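Side-chain contacts in tyrosine aminotransferase (Leishmania infantum, PDB 4IX8), which probably transfers the amino group of L-tyrosine to 2-oxoglutarate with the help of pyridoxal 5'-phosphate: residues L152-L157 / S176-Y181; P219-G224 / E409-S414; W289-S294 / A318-I323; A351-R356 / R423-L428. All blocks are in the same frame, centred on the assembly; numbering follows the deposited sequence.

Contact 1: residues L152-L157 / S176-Y181; sequences LALTAL and SVCDSY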
loop_
_atom_site.group_PDB
_atom_site.type_symbol
_atom_site.label_atom_id
_atom_site.label_comp_id
_atom_site.label_asym_id
_atom_site.label_seq_id
_atom_site.Cartn_x
_atom_site.Cartn_y
_atom_site.Cartn_z
ATOM N N LEU A 152 -8.867 -1.847 -3.673
ATOM C CA LEU A 152 -9.206 -1.578 -5.066
ATOM C C LEU A 152 -10.506 -2.259 -5.457
ATOM O O LEU A 152 -11.352 -1.676 -6.110
ATOM C CB LEU A 152 -8.090 -2.067 -5.982
ATOM C CG LEU A 152 -6.800 -1.305 -5.849
ATOM C CD1 LEU A 152 -5.711 -2.070 -6.554
ATOM C CD2 LEU A 152 -6.918 0.122 -6.389
ATOM N N ALA A 153 -10.690 -3.500 -5.040
ATOM C CA ALA A 153 -11.903 -4.214 -5.405
ATOM C C ALA A 153 -13.149 -3.501 -4.867
ATOM O O ALA A 153 -14.124 -3.284 -5.596
ATOM C CB ALA A 153 -11.846 -5.661 -4.903
ATOM N N LEU A 154 -13.135 -3.145 -3.588
ATOM C CA LEU A 154 -14.324 -2.568 -2.989
ATOM C C LEU A 154 -14.562 -1.123 -3.396
ATOM O O LEU A 154 -15.690 -0.751 -3.649
ATOM C CB LEU A 154 -14.222 -2.652 -1.484
ATOM C CG LEU A 154 -14.809 -3.891 -0.796
ATOM C CD1 LEU A 154 -14.669 -5.137 -1.592
ATOM C CD2 LEU A 154 -14.091 -4.079 0.538
ATOM N N THR A 155 -13.526 -0.287 -3.432
ATOM C CA THR A 155 -13.766 1.138 -3.641
ATOM C C THR A 155 -13.952 1.455 -5.137
ATOM O O THR A 155 -14.327 2.550 -5.493
ATOM C CB THR A 155 -12.621 1.997 -3.042
ATOM O OG1 THR A 155 -11.391 1.713 -3.694
ATOM C CG2 THR A 155 -12.472 1.712 -1.600
ATOM N N ALA A 156 -13.658 0.499 -6.006
ATOM C CA ALA A 156 -13.930 0.638 -7.437
ATOM C C ALA A 156 -15.352 0.152 -7.720
ATOM O O ALA A 156 -15.916 0.469 -8.753
ATOM C CB ALA A 156 -12.893 -0.153 -8.274
ATOM N N LEU A 157 -15.960 -0.560 -6.775
ATOM C CA LEU A 157 -17.270 -1.177 -6.990
ATOM C C LEU A 157 -18.397 -0.400 -6.284
ATOM O O LEU A 157 -19.511 -0.230 -6.814
ATOM C CB LEU A 157 -17.224 -2.645 -6.502
ATOM C CG LEU A 157 -18.465 -3.487 -6.739
ATOM C CD1 LEU A 157 -18.671 -3.786 -8.234
ATOM C CD2 LEU A 157 -18.336 -4.745 -5.960
ATOM N N SER A 176 -12.697 -3.461 7.945
ATOM C CA SER A 176 -11.962 -2.233 8.166
ATOM C C SER A 176 -12.048 -1.313 6.982
ATOM O O SER A 176 -12.152 -0.129 7.172
ATOM C CB SER A 176 -10.495 -2.526 8.494
ATOM O OG SER A 176 -10.399 -2.913 9.850
ATOM N N VAL A 177 -11.960 -1.869 5.775
ATOM C CA VAL A 177 -12.012 -1.094 4.537
ATOM C C VAL A 177 -13.411 -0.583 4.301
ATOM O O VAL A 177 -13.602 0.582 3.987
ATOM C CB VAL A 177 -11.556 -1.945 3.349
ATOM C CG1 VAL A 177 -11.837 -1.285 2.008
ATOM C CG2 VAL A 177 -10.104 -2.255 3.495
ATOM N N CYS A 178 -14.404 -1.449 4.495
ATOM C CA CYS A 178 -15.795 -1.017 4.361
ATOM C C CYS A 178 -16.094 0.191 5.244
ATOM O O CYS A 178 -16.613 1.210 4.782
ATOM C CB CYS A 178 -16.744 -2.133 4.764
ATOM S SG CYS A 178 -16.934 -3.397 3.491
ATOM N N ASP A 179 -15.791 0.082 6.539
ATOM C CA ASP A 179 -16.099 1.179 7.452
ATOM C C ASP A 179 -15.299 2.423 7.069
ATOM O O ASP A 179 -15.748 3.544 7.251
ATOM C CB ASP A 179 -15.787 0.804 8.901
ATOM C CG ASP A 179 -16.737 -0.255 9.476
ATOM O OD1 ASP A 179 -17.852 -0.437 8.938
ATOM O OD2 ASP A 179 -16.352 -0.930 10.471
ATOM N N SER A 180 -14.082 2.222 6.578
ATOM C CA SER A 180 -13.245 3.348 6.217
ATOM C C SER A 180 -13.913 4.180 5.099
ATOM O O SER A 180 -13.782 5.409 5.056
ATOM C CB SER A 180 -11.896 2.880 5.748
ATOM O OG SER A 180 -11.096 3.983 5.414
ATOM N N TYR A 181 -14.614 3.483 4.206
ATOM C CA TYR A 181 -15.157 4.087 3.031
ATOM C C TYR A 181 -16.642 4.263 3.102
ATOM O O TYR A 181 -17.249 4.637 2.125
ATOM C CB TYR A 181 -14.764 3.283 1.801
ATOM C CG TYR A 181 -13.322 3.520 1.388
ATOM C CD1 TYR A 181 -12.965 4.560 0.528
ATOM C CD2 TYR A 181 -12.328 2.728 1.867
ATOM C CE1 TYR A 181 -11.615 4.740 0.154
ATOM C CE2 TYR A 181 -10.994 2.906 1.498
ATOM C CZ TYR A 181 -10.645 3.886 0.668
ATOM O OH TYR A 181 -9.307 3.992 0.372
#
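Leu154 reaches across to helix 173-181 with a single methyl, CD2, which lies 3.9 Å from Val177 CG1 and 4.2 Å from Cys178 SG. Val177 presents this branch because CG1 stands opposite its own backbone N (chi1 169°), with Cys178 SG a looser neighbour of the same methyl. Leu154 and Cys178 also both rest on Ile164 of strand 163-168, the strand that separates the two helices in sequence. Helix 173-181 is the connection of a beta-alpha-beta unit, joining 163-168 to the parallel strand 184-191 in the large mixed sheet of the cofactor-binding domain. The axes of the two helical segments pass 10.3 Å apart at a crossing angle of -33°, and the bridging contacts are made by side chains. One residue on, Thr155 divides its branches between two tasks. OG1 turns back to its own helix and bonds to Val151 O, and CG2 is thereby directed at Tyr181. This methyl sits 3.3 Å above the centroid of the Tyr181 ring, 1° off the normal, a centred and close CH-pi contact in which all six ring carbons are equally near. Val177 O lies in plane at the edge of the same ring, and Leu316 of the second subunit packs against Tyr181.

Contact 2: residues P219-G224 / E409-S414; sequences PSNPCG and EIFGMS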
loop_
_atom_site.group_PDB
_atom_site.type_symbol
_atom_site.label_atom_id
_atom_site.label_comp_id
_atom_site.label_asym_id
_atom_site.label_seq_id
_atom_site.Cartn_x
_atom_site.Cartn_y
_atom_site.Cartn_z
ATOM N N PRO A 219 -9.146 -20.872 1.216
ATOM C CA PRO A 219 -9.324 -21.333 2.587
ATOM C C PRO A 219 -9.411 -20.185 3.554
ATOM O O PRO A 219 -8.908 -19.102 3.234
ATOM C CB PRO A 219 -8.072 -22.185 2.838
ATOM C CG PRO A 219 -7.617 -22.629 1.479
ATOM C CD PRO A 219 -7.946 -21.443 0.587
ATOM N N SER A 220 -9.928 -20.440 4.758
ATOM C CA SER A 220 -10.290 -19.353 5.673
ATOM C C SER A 220 -9.283 -19.021 6.789
ATOM O O SER A 220 -8.769 -19.896 7.453
ATOM C CB SER A 220 -11.619 -19.672 6.332
ATOM O OG SER A 220 -11.763 -18.855 7.477
ATOM N N ASN A 221 -8.980 -17.730 6.919
ATOM C CA ASN A 221 -8.492 -17.109 8.140
ATOM C C ASN A 221 -9.695 -16.389 8.753
ATOM O O ASN A 221 -10.200 -15.485 8.121
ATOM C CB ASN A 221 -7.349 -16.115 7.817
ATOM C CG ASN A 221 -6.951 -15.268 9.007
ATOM O OD1 ASN A 221 -7.423 -15.498 10.133
ATOM N ND2 ASN A 221 -6.066 -14.292 8.779
ATOM N N PRO A 222 -10.121 -16.714 9.996
ATOM C CA PRO A 222 -9.459 -17.494 11.044
ATOM C C PRO A 222 -9.845 -18.967 11.189
ATOM O O PRO A 222 -9.259 -19.554 12.091
ATOM C CB PRO A 222 -9.894 -16.756 12.314
ATOM C CG PRO A 222 -11.308 -16.367 12.005
ATOM C CD PRO A 222 -11.369 -16.118 10.519
ATOM N N CYS A 223 -10.725 -19.554 10.366
ATOM C CA CYS A 223 -11.376 -20.848 10.737
ATOM C C CYS A 223 -10.588 -22.116 10.333
ATOM O O CYS A 223 -10.829 -23.200 10.861
ATOM C CB CYS A 223 -12.768 -20.931 10.088
ATOM S SG CYS A 223 -13.841 -19.562 10.528
ATOM N N GLY A 224 -9.680 -21.972 9.364
ATOM C CA GLY A 224 -8.879 -23.085 8.885
ATOM C C GLY A 224 -9.633 -24.003 7.936
ATOM O O GLY A 224 -9.175 -25.100 7.601
ATOM N N GLU A 409 -14.409 -12.001 18.774
ATOM C CA GLU A 409 -15.024 -10.675 18.629
ATOM C C GLU A 409 -14.316 -9.861 17.539
ATOM O O GLU A 409 -14.933 -9.306 16.655
ATOM C CB GLU A 409 -14.933 -9.942 19.962
ATOM C CG GLU A 409 -16.042 -8.993 20.269
ATOM C CD GLU A 409 -15.805 -8.255 21.588
ATOM O OE1 GLU A 409 -15.508 -7.035 21.506
ATOM O OE2 GLU A 409 -15.874 -8.884 22.682
ATOM N N ILE A 410 -12.993 -9.835 17.603
ATOM C CA ILE A 410 -12.150 -9.132 16.644
ATOM C C ILE A 410 -12.485 -9.473 15.198
ATOM O O ILE A 410 -12.258 -8.664 14.305
ATOM C CB ILE A 410 -10.644 -9.480 16.921
ATOM C CG1 ILE A 410 -10.237 -8.943 18.279
ATOM C CG2 ILE A 410 -9.709 -8.918 15.899
ATOM C CD1 ILE A 410 -10.473 -7.455 18.469
ATOM N N PHE A 411 -12.954 -10.697 14.973
ATOM C CA PHE A 411 -13.194 -11.208 13.647
ATOM C C PHE A 411 -14.672 -11.249 13.318
ATOM O O PHE A 411 -15.042 -11.806 12.293
ATOM C CB PHE A 411 -12.606 -12.617 13.499
ATOM C CG PHE A 411 -11.116 -12.699 13.736
ATOM C CD1 PHE A 411 -10.605 -12.930 15.016
ATOM C CD2 PHE A 411 -10.220 -12.549 12.672
ATOM C CE1 PHE A 411 -9.242 -13.031 15.241
ATOM C CE2 PHE A 411 -8.851 -12.627 12.882
ATOM C CZ PHE A 411 -8.351 -12.865 14.174
ATOM N N GLY A 412 -15.519 -10.737 14.215
ATOM C CA GLY A 412 -16.959 -10.709 13.984
ATOM C C GLY A 412 -17.774 -11.850 14.581
ATOM O O GLY A 412 -18.978 -11.966 14.296
ATOM N N MET A 413 -17.171 -12.677 15.442
ATOM C CA MET A 413 -17.950 -13.746 16.077
ATOM C C MET A 413 -17.428 -14.070 17.467
ATOM O O MET A 413 -16.385 -14.692 17.627
ATOM C CB MET A 413 -17.971 -15.013 15.230
ATOM C CG MET A 413 -18.909 -16.024 15.808
ATOM S SD MET A 413 -19.255 -17.447 14.747
ATOM C CE MET A 413 -20.331 -16.747 13.506
ATOM N N SER A 414 -18.171 -13.578 18.453
ATOM C CA SER A 414 -17.943 -13.789 19.852
ATOM C C SER A 414 -18.093 -15.244 20.197
ATOM O O SER A 414 -18.780 -15.978 19.500
ATOM C CB SER A 414 -18.928 -12.954 20.704
ATOM O OG SER A 414 -18.393 -11.639 20.874
#
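Asn221 and Pro222 lie in the Asn-Pro-Ser-Asn-Pro-Cys-Gly loop, a signature of class I aminotransferases, and both meet Phe411. The pyrrolidine ring of Pro222 lies over one face of the phenyl ring, with CG 4.0 Å from Phe411 CD2 and 4.1 Å from Phe411 CG, so the contact falls toward the rim. The opposite face is covered from within its own segment by Ile410 CG2, which clamps the ring between two aliphatic groups. Asn221 touches more lightly and obliquely, its OD1 4.2 Å from Phe411 CE2. The real work of this amide lies elsewhere: OD1 accepts from Arg418 NH1, and ND2 bonds to O3 of the pyridoxal phosphate-lysine at position 282. Arg418 probably corresponds to the arginine that holds the substrate carboxylate in related enzymes. Cis peptides precede Pro219 and Pro222. The turn is tied by an ST motif, Cys223 N to Ser220 OG at 3.1 Å with an N-H...O angle of 160°, and by Gly224 N to Ser220 O. The 219-224 loop follows strand 211-217 of the large sheet, whereas Phe411 lies between strands 403-407 and 416-420 of the small one; Pro222 also packs on Met376 of strand 374-379.

Contact 3: residues W289-S294 / A318-I323; sequences WRVGWS and AGVNSI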
loop_
_atom_site.group_PDB
_atom_site.type_symbol
_atom_site.label_atom_id
_atom_site.label_comp_id
_atom_site.label_asym_id
_atom_site.label_seq_id
_atom_site.Cartn_x
_atom_site.Cartn_y
_atom_site.Cartn_z
ATOM N N TRP A 289 6.926 -8.071 1.761
ATOM C CA TRP A 289 7.362 -7.602 0.465
ATOM C C TRP A 289 6.252 -6.784 -0.211
ATOM O O TRP A 289 6.511 -6.047 -1.143
ATOM C CB TRP A 289 7.788 -8.758 -0.421
ATOM C CG TRP A 289 8.988 -9.517 0.045
ATOM C CD1 TRP A 289 9.624 -9.394 1.231
ATOM C CD2 TRP A 289 9.655 -10.566 -0.659
ATOM N NE1 TRP A 289 10.665 -10.277 1.305
ATOM C CE2 TRP A 289 10.697 -11.019 0.157
ATOM C CE3 TRP A 289 9.473 -11.158 -1.906
ATOM C CZ2 TRP A 289 11.576 -12.025 -0.234
ATOM C CZ3 TRP A 289 10.332 -12.172 -2.287
ATOM C CH2 TRP A 289 11.374 -12.590 -1.455
ATOM N N ARG A 290 5.026 -6.922 0.281
ATOM C CA ARG A 290 3.879 -6.159 -0.169
ATOM C C ARG A 290 3.602 -6.367 -1.647
ATOM O O ARG A 290 3.570 -5.411 -2.425
ATOM C CB ARG A 290 4.060 -4.666 0.103
ATOM C CG ARG A 290 4.334 -4.311 1.557
ATOM C CD ARG A 290 3.433 -5.082 2.521
ATOM N NE ARG A 290 2.018 -4.933 2.242
ATOM C CZ ARG A 290 1.086 -5.847 2.523
ATOM N NH1 ARG A 290 1.409 -7.024 3.044
ATOM N NH2 ARG A 290 -0.185 -5.589 2.258
ATOM N N VAL A 291 3.378 -7.618 -2.020
ATOM C CA VAL A 291 2.942 -7.957 -3.360
ATOM C C VAL A 291 1.789 -8.955 -3.273
ATOM O O VAL A 291 1.858 -9.912 -2.520
ATOM C CB VAL A 291 4.092 -8.585 -4.196
ATOM C CG1 VAL A 291 3.608 -8.910 -5.607
ATOM C CG2 VAL A 291 5.321 -7.643 -4.231
ATOM N N GLY A 292 0.769 -8.745 -4.088
ATOM C CA GLY A 292 -0.357 -9.652 -4.218
ATOM C C GLY A 292 -1.022 -9.307 -5.537
ATOM O O GLY A 292 -0.496 -8.515 -6.305
ATOM N N TRP A 293 -2.180 -9.873 -5.804
ATOM C CA TRP A 293 -2.856 -9.619 -7.046
ATOM C C TRP A 293 -4.337 -9.878 -6.984
ATOM O O TRP A 293 -4.808 -10.515 -6.054
ATOM C CB TRP A 293 -2.267 -10.497 -8.131
ATOM C CG TRP A 293 -2.266 -12.024 -7.844
ATOM C CD1 TRP A 293 -3.337 -12.875 -7.881
ATOM C CD2 TRP A 293 -1.120 -12.850 -7.551
ATOM N NE1 TRP A 293 -2.933 -14.166 -7.588
ATOM C CE2 TRP A 293 -1.580 -14.179 -7.402
ATOM C CE3 TRP A 293 0.235 -12.595 -7.395
ATOM C CZ2 TRP A 293 -0.734 -15.239 -7.074
ATOM C CZ3 TRP A 293 1.089 -13.677 -7.079
ATOM C CH2 TRP A 293 0.597 -14.965 -6.926
ATOM N N SER A 294 -5.052 -9.415 -8.009
ATOM C CA SER A 294 -6.450 -9.730 -8.201
ATOM C C SER A 294 -6.601 -10.212 -9.647
ATOM O O SER A 294 -5.938 -9.706 -10.553
ATOM C CB SER A 294 -7.364 -8.510 -7.908
ATOM O OG SER A 294 -7.232 -7.527 -8.931
ATOM N N ALA A 318 0.533 4.521 -7.357
ATOM C CA ALA A 318 1.403 4.326 -8.530
ATOM C C ALA A 318 2.155 2.999 -8.462
ATOM O O ALA A 318 3.301 2.904 -8.884
ATOM C CB ALA A 318 2.389 5.484 -8.687
ATOM N N GLY A 319 1.511 1.957 -7.955
ATOM C CA GLY A 319 2.016 0.622 -8.214
ATOM C C GLY A 319 2.824 -0.062 -7.111
ATOM O O GLY A 319 2.722 0.283 -5.930
ATOM N N VAL A 320 3.617 -1.049 -7.535
ATOM C CA VAL A 320 4.185 -2.056 -6.634
ATOM C C VAL A 320 5.675 -2.273 -6.850
ATOM O O VAL A 320 6.132 -2.213 -7.987
ATOM C CB VAL A 320 3.449 -3.409 -6.826
ATOM C CG1 VAL A 320 4.043 -4.500 -5.966
ATOM C CG2 VAL A 320 2.006 -3.227 -6.520
ATOM N N ASN A 321 6.392 -2.573 -5.761
ATOM C CA ASN A 321 7.837 -2.801 -5.748
ATOM C C ASN A 321 8.345 -3.543 -6.981
ATOM O O ASN A 321 7.999 -4.703 -7.217
ATOM C CB ASN A 321 8.213 -3.590 -4.483
ATOM C CG ASN A 321 9.729 -3.758 -4.314
ATOM O OD1 ASN A 321 10.326 -4.698 -4.853
ATOM N ND2 ASN A 321 10.359 -2.828 -3.583
ATOM N N SER A 322 9.163 -2.864 -7.769
ATOM C CA SER A 322 9.595 -3.384 -9.051
ATOM C C SER A 322 10.564 -4.582 -8.894
ATOM O O SER A 322 10.566 -5.492 -9.730
ATOM C CB SER A 322 10.255 -2.264 -9.864
ATOM O OG SER A 322 11.215 -1.517 -9.104
ATOM N N ILE A 323 11.369 -4.606 -7.835
ATOM C CA ILE A 323 12.310 -5.732 -7.623
ATOM C C ILE A 323 11.558 -7.046 -7.440
ATOM O O ILE A 323 11.872 -8.057 -8.079
ATOM C CB ILE A 323 13.226 -5.496 -6.380
ATOM C CG1 ILE A 323 14.054 -4.205 -6.541
ATOM C CG2 ILE A 323 14.219 -6.669 -6.140
ATOM C CD1 ILE A 323 14.984 -4.213 -7.725
HETATM O O HOH W 1 4.971 -3.067 -3.302
#
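Trp289 touches Asn321 only loosely, its carbonyl O 4.5 Å from Asn321 CB, while the flat indole points elsewhere. That indole packs against Val89 and Met93 of helix 87-99, and its NE1 bonds to Asn103 of the second subunit. Trp289 O accepts from Asn321 ND2 of the second subunit, and the exchange is reciprocal. The amide of Asn321 is thus gripped at both ends, since OD1 caps helix 322-331 by accepting from Cys324 N. Between the segments, the apolar touch is made by Val320 CG1, set opposite its backbone N (chi1 177°). This methyl touches both Arg290 O (3.7 Å) and Val291 CG2 (3.8 Å). A water molecule donates to Arg290 O and accepts from Asn321 N, each at 2.9 Å, and so links two backbone groups that make no direct bond to each other. The guanidinium of Arg290 leads away from Val320: NH1 donates to Pro287 O, just before the segment, and NH2 bonds to phosphate oxygen OP1 of the pyridoxal phosphate-lysine at position 282 and to Ile317 O of the second subunit. Such a phosphate-binding arginine beside a subunit boundary is characteristic of fold-type I aminotransferases, which build their active sites at the dimer interface.

Contact 4: residues A351-R356 / R423-L428; sequences AKVYAR and RPSAVL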
loop_
_atom_site.group_PDB
_atom_site.type_symbol
_atom_site.label_atom_id
_atom_site.label_comp_id
_atom_site.label_asym_id
_atom_site.label_seq_id
_atom_site.Cartn_x
_atom_site.Cartn_y
_atom_site.Cartn_z
ATOM N N ALA A 351 -1.458 -28.556 14.302
ATOM C CA ALA A 351 -2.861 -28.858 14.472
ATOM C C ALA A 351 -3.033 -29.997 15.454
ATOM O O ALA A 351 -3.911 -29.941 16.298
ATOM C CB ALA A 351 -3.484 -29.194 13.146
ATOM N N LYS A 352 -2.157 -30.999 15.379
ATOM C CA LYS A 352 -2.259 -32.156 16.262
ATOM C C LYS A 352 -2.126 -31.686 17.698
ATOM O O LYS A 352 -2.774 -32.223 18.574
ATOM C CB LYS A 352 -1.205 -33.228 15.943
ATOM N N VAL A 353 -1.294 -30.681 17.952
ATOM C CA VAL A 353 -1.108 -30.194 19.324
ATOM C C VAL A 353 -2.407 -29.558 19.866
ATOM O O VAL A 353 -2.745 -29.776 21.037
ATOM C CB VAL A 353 0.060 -29.181 19.414
ATOM C CG1 VAL A 353 0.217 -28.628 20.828
ATOM C CG2 VAL A 353 1.370 -29.848 18.948
ATOM N N TYR A 354 -3.161 -28.836 19.038
ATOM C CA TYR A 354 -4.409 -28.236 19.532
ATOM C C TYR A 354 -5.461 -29.311 19.813
ATOM O O TYR A 354 -6.295 -29.161 20.711
ATOM C CB TYR A 354 -4.951 -27.219 18.545
ATOM C CG TYR A 354 -4.186 -25.902 18.637
ATOM C CD1 TYR A 354 -4.265 -25.101 19.767
ATOM C CD2 TYR A 354 -3.335 -25.504 17.611
ATOM C CE1 TYR A 354 -3.540 -23.902 19.847
ATOM C CE2 TYR A 354 -2.602 -24.317 17.687
ATOM C CZ TYR A 354 -2.702 -23.529 18.806
ATOM O OH TYR A 354 -1.990 -22.347 18.862
ATOM N N ALA A 355 -5.366 -30.409 19.073
ATOM C CA ALA A 355 -6.307 -31.506 19.216
ATOM C C ALA A 355 -6.244 -32.015 20.645
ATOM O O ALA A 355 -7.248 -32.472 21.170
ATOM C CB ALA A 355 -5.997 -32.627 18.225
ATOM N N ARG A 356 -5.094 -31.874 21.291
ATOM C CA ARG A 356 -4.956 -32.339 22.666
ATOM C C ARG A 356 -5.947 -31.650 23.589
ATOM O O ARG A 356 -6.356 -32.242 24.580
ATOM C CB ARG A 356 -3.532 -32.121 23.207
ATOM C CG ARG A 356 -2.446 -33.022 22.597
ATOM C CD ARG A 356 -1.027 -32.787 23.279
ATOM N NE ARG A 356 -1.212 -32.355 24.669
ATOM C CZ ARG A 356 -0.587 -31.339 25.247
ATOM N NH1 ARG A 356 0.356 -30.666 24.612
ATOM N NH2 ARG A 356 -0.891 -31.015 26.491
ATOM N N ARG A 423 3.389 -21.919 14.603
ATOM C CA ARG A 423 4.542 -21.903 15.479
ATOM C C ARG A 423 5.143 -23.304 15.726
ATOM O O ARG A 423 4.526 -24.331 15.405
ATOM C CB ARG A 423 4.156 -21.190 16.772
ATOM C CG ARG A 423 3.648 -19.750 16.444
ATOM C CD ARG A 423 3.924 -18.796 17.581
ATOM N NE ARG A 423 5.363 -18.631 17.789
ATOM C CZ ARG A 423 5.907 -17.993 18.820
ATOM N NH1 ARG A 423 7.222 -17.917 18.931
ATOM N NH2 ARG A 423 5.142 -17.456 19.762
ATOM N N PRO A 424 6.368 -23.349 16.286
ATOM C CA PRO A 424 6.996 -24.649 16.568
ATOM C C PRO A 424 6.265 -25.418 17.660
ATOM O O PRO A 424 5.732 -24.809 18.588
ATOM C CB PRO A 424 8.434 -24.271 17.001
ATOM C CG PRO A 424 8.673 -22.912 16.436
ATOM C CD PRO A 424 7.308 -22.231 16.487
ATOM N N SER A 425 6.238 -26.743 17.528
ATOM C CA SER A 425 5.510 -27.608 18.457
ATOM C C SER A 425 5.833 -27.364 19.917
ATOM O O SER A 425 4.958 -27.424 20.781
ATOM C CB SER A 425 5.796 -29.064 18.119
ATOM O OG SER A 425 5.206 -29.350 16.869
ATOM N N ALA A 426 7.092 -27.066 20.188
ATOM C CA ALA A 426 7.514 -26.857 21.556
ATOM C C ALA A 426 6.776 -25.653 22.127
ATOM O O ALA A 426 6.339 -25.676 23.263
ATOM C CB ALA A 426 9.024 -26.672 21.618
ATOM N N VAL A 427 6.548 -24.636 21.306
ATOM C CA VAL A 427 5.814 -23.463 21.781
ATOM C C VAL A 427 4.332 -23.833 21.997
ATOM O O VAL A 427 3.741 -23.546 23.047
ATOM C CB VAL A 427 5.938 -22.300 20.773
ATOM C CG1 VAL A 427 5.019 -21.133 21.129
ATOM C CG2 VAL A 427 7.389 -21.833 20.700
ATOM N N LEU A 428 3.745 -24.505 21.016
ATOM C CA LEU A 428 2.327 -24.843 21.094
ATOM C C LEU A 428 2.066 -25.778 22.275
ATOM O O LEU A 428 1.185 -25.518 23.086
ATOM C CB LEU A 428 1.872 -25.480 19.789
ATOM C CG LEU A 428 2.089 -24.591 18.576
ATOM C CD1 LEU A 428 1.496 -25.254 17.344
ATOM C CD2 LEU A 428 1.478 -23.173 18.755
#
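Leu428, in the first turn of helix 425-442, fits against Val353 and Tyr354 near the C-terminal end of helix 337-355. Its side chain starts in close contact: CB lies 3.7 Å from Val353 CG1 and 4.1 Å from Val353 CB, and the same CG1 methyl touches the backbone as well, 3.7 Å from Leu428 C. Beyond CB, CG stands opposite the carbonyl carbon (chi1 -58°), which carries the isobutyl tip past the valine toward the tyrosine. There CD2 ends the run 3.6 Å from Tyr354 OH and 4.2 Å from Tyr354 CZ. The two side chains cross at about a right angle, and the methyl meets the hydroxyl end of the ring. Val353 is the hub on the other side: CG1, opposite its backbone N (chi1 178°), serves Leu428, while CG2 lies at a looser 4.4 Å from Ser425 OG. The valine also packs on Asn429 and Val432, further along helix 425-442, so the two helices stay in touch past the segment. The contact belongs to the part of the molecule built around the smaller sheet. Between the two segments, then, the joint rests on the fit of largely apolar side chains, which is not directional. Direction comes from polar bonds to other residues: the Tyr354 hydroxyl, although it touches Leu428 CD2, is held by Thr420 O at the end of strand 416-420, and Arg356 adds a salt bridge to Asp433, beyond the segments, that links helix to helix.

How the contacts relate
Contacts 1 and 3 come in series along the chain, have centres about 19 Å apart and both reach the second subunit. They belong with the large sheet, contact 1 beside strand 163-168 and contact 3 at the start of strand 292-297. Contact 2 joins loops of the large and small sheets, and its segments span contact 3 in sequence. Contact 4, formed by helices 337-355 and 425-442, alternates with contact 2 along the chain, their centres about 19 Å apart. It lies across the chain's centre from contact 1, at about 36 Å between centres. Contacts 2 and 3 approach the cofactor from separate loops, with Asn221 and Arg290 holding its O3 and its phosphate.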